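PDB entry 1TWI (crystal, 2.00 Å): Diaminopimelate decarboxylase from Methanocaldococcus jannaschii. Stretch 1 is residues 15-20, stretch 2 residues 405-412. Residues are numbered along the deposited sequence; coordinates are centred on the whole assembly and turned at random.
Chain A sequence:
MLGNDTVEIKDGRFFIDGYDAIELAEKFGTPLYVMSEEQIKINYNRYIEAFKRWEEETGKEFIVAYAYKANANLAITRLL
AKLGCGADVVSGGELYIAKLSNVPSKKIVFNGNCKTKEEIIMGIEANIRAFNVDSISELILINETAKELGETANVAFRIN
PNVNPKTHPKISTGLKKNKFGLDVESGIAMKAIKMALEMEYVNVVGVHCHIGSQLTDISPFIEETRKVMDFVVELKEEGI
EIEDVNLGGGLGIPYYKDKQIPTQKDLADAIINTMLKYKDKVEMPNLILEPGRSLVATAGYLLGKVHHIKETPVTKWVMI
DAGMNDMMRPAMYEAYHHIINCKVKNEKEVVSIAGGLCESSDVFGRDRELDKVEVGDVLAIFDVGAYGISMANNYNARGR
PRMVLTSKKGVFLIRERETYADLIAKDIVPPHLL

Stretch 1, residues 15-20: FIDGYD
Stretch 2 405-412: LTSKKGVF

Two hairpins of one chain meet mainly through side chains of stretch 1; no backbone-to-backbone hydrogen bond joins them. In stretch 1, strand residues Ile16 and Tyr19 flank a type I' turn, paired by Ile16 N to Tyr19 O (3.0 Å) and Tyr19 N to Ile16 O (2.9 Å). Asp17 (phi/psi 55/31) and Gly18 (87/-5) form its corner. In stretch 2, antiparallel strands 405-407 and 410-412 flank a type I turn from Ser407 to Gly410. The nearest CA atoms across the contact are those of Asp17 and Thr406, 6.3 Å apart. The contact buries 283 Å² in all.

Leu405 points away. It pairs with Phe412 in the hairpin: Leu405 N to Phe412 O is 2.7 Å, and Phe412 N to Leu405 O is 2.8 Å.

Thr406 (-98/132, chi1 p) points toward stretch 1. Thr406 OG1 donates to Asp17 OD2 at 2.6 Å, a short bond to a carboxylate. Asp17 has chi1 m. Ile16 CG2 packs 3.7 Å from Thr406 OG1, and Tyr19 CD2 lies 3.7 Å from Thr406 CB.

Ser407 (-147/160, chi1 t) points away, but its carbonyl serves the contact. Tyr19 OH donates to Ser407 O at 2.7 Å, near the plane of the ring. The same Ser407 O accepts from Gly410 N at 3.1 Å, closing the turn. Ser407 OG accepts from Lys409 N at 3.1 Å.

Lys408 (-60/-27) and Lys409 (-75/-16) carry the turn, with side chains pointing away.

Gly410 CA (phi/psi 143/-173) lies 3.2 Å from Tyr19 OH. A CB here would be crowded by Phe412 CZ, and the backbone angles themselves call for glycine.

Val411 (-109/130, chi1 t) points sideways. Val411 CG2 sits over one face of the Tyr19 ring, 3.4 Å from its centroid and 14° off the normal, a CH-pi contact. Tyr19 has chi1 -60° and chi2 -81°.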

# COMPACT_ATOMS: atom_id res chain seq x y z
N PHE A 15 -0.42 17.42 23.89
CA PHE A 15 0.71 16.69 24.50
C PHE A 15 0.56 15.16 24.39
O PHE A 15 -0.57 14.66 24.48
CB PHE A 15 0.85 17.04 26.01
CG PHE A 15 1.47 18.45 26.25
CD1 PHE A 15 0.73 19.60 26.03
CD2 PHE A 15 2.79 18.57 26.65
CE1 PHE A 15 1.30 20.88 26.21
CE2 PHE A 15 3.39 19.85 26.85
CZ PHE A 15 2.65 21.00 26.63
N ILE A 16 1.67 14.44 24.23
CA ILE A 16 1.65 12.96 24.19
C ILE A 16 2.66 12.56 25.23
O ILE A 16 3.84 12.92 25.11
CB ILE A 16 2.09 12.38 22.79
CG1 ILE A 16 1.14 12.91 21.70
CG2 ILE A 16 2.14 10.78 22.89
CD1 ILE A 16 1.70 12.89 20.28
N ASP A 17 2.21 11.84 26.26
CA ASP A 17 3.09 11.45 27.35
C ASP A 17 3.81 12.62 28.00
O ASP A 17 4.95 12.48 28.49
CB ASP A 17 4.14 10.45 26.89
CG ASP A 17 3.55 9.08 26.69
OD1 ASP A 17 2.67 8.68 27.49
OD2 ASP A 17 3.98 8.38 25.76
N GLY A 18 3.16 13.79 27.99
CA GLY A 18 3.81 14.94 28.59
C GLY A 18 4.73 15.72 27.64
O GLY A 18 5.26 16.77 28.06
N TYR A 19 4.94 15.24 26.41
CA TYR A 19 5.78 15.98 25.47
C TYR A 19 4.93 16.83 24.51
O TYR A 19 3.97 16.36 23.92
CB TYR A 19 6.65 15.00 24.69
CG TYR A 19 7.55 14.20 25.60
CD1 TYR A 19 8.76 14.73 26.08
CD2 TYR A 19 7.20 12.90 26.02
CE1 TYR A 19 9.60 13.98 26.96
CE2 TYR A 19 8.03 12.18 26.89
CZ TYR A 19 9.22 12.73 27.34
OH TYR A 19 10.06 12.01 28.16
N ASP A 20 5.29 18.08 24.35
CA ASP A 20 4.57 19.01 23.45
C ASP A 20 4.62 18.48 21.99
O ASP A 20 5.70 18.37 21.41
CB ASP A 20 5.28 20.35 23.58
CG ASP A 20 4.62 21.46 22.83
OD1 ASP A 20 4.51 21.38 21.60
OD2 ASP A 20 4.23 22.43 23.50
N LEU A 405 9.64 7.41 19.90
CA LEU A 405 8.99 6.74 21.01
C LEU A 405 9.03 7.74 22.19
O LEU A 405 10.11 8.26 22.52
CB LEU A 405 9.75 5.47 21.43
CG LEU A 405 9.09 4.69 22.60
CD1 LEU A 405 7.88 3.86 22.17
CD2 LEU A 405 10.13 3.81 23.23
N THR A 406 7.85 8.06 22.76
CA THR A 406 7.80 8.96 23.90
C THR A 406 7.70 8.01 25.07
O THR A 406 6.87 7.10 25.09
CB THR A 406 6.55 9.91 23.88
OG1 THR A 406 5.37 9.14 23.65
CG2 THR A 406 6.72 10.99 22.82
N SER A 407 8.54 8.28 26.06
CA SER A 407 8.72 7.41 27.21
C SER A 407 9.03 8.26 28.45
O SER A 407 9.41 9.43 28.32
CB SER A 407 9.92 6.50 26.88
OG SER A 407 10.49 5.88 28.03
N LYS A 408 8.83 7.70 29.63
CA LYS A 408 9.17 8.45 30.83
C LYS A 408 10.68 8.77 30.77
O LYS A 408 11.14 9.79 31.32
CB LYS A 408 8.86 7.61 32.07
CG LYS A 408 7.41 7.64 32.43
CD LYS A 408 7.08 6.57 33.45
CE LYS A 408 5.65 6.73 33.99
NZ LYS A 408 4.71 7.07 32.88
N LYS A 409 11.44 7.93 30.08
CA LYS A 409 12.90 8.13 29.97
C LYS A 409 13.36 9.25 29.04
O LYS A 409 14.53 9.64 29.08
CB LYS A 409 13.55 6.84 29.51
CG LYS A 409 13.19 5.62 30.31
CD LYS A 409 14.27 5.31 31.27
CE LYS A 409 14.04 3.97 31.93
NZ LYS A 409 15.23 3.80 32.83
N GLY A 410 12.47 9.71 28.16
CA GLY A 410 12.83 10.75 27.19
C GLY A 410 12.12 10.45 25.87
O GLY A 410 11.28 9.54 25.83
N VAL A 411 12.41 11.18 24.80
CA VAL A 411 11.78 10.91 23.51
C VAL A 411 12.91 10.32 22.68
O VAL A 411 14.01 10.93 22.60
CB VAL A 411 11.28 12.21 22.81
CG1 VAL A 411 10.60 11.85 21.42
CG2 VAL A 411 10.27 12.92 23.71
N PHE A 412 12.67 9.17 22.05
CA PHE A 412 13.74 8.55 21.28
C PHE A 412 13.40 8.29 19.82
O PHE A 412 12.31 7.84 19.49
CB PHE A 412 14.14 7.20 21.94
CG PHE A 412 14.52 7.35 23.39
CD1 PHE A 412 13.54 7.27 24.40
CD2 PHE A 412 15.84 7.55 23.74
CE1 PHE A 412 13.88 7.38 25.77
CE2 PHE A 412 16.22 7.67 25.11
CZ PHE A 412 15.22 7.58 26.13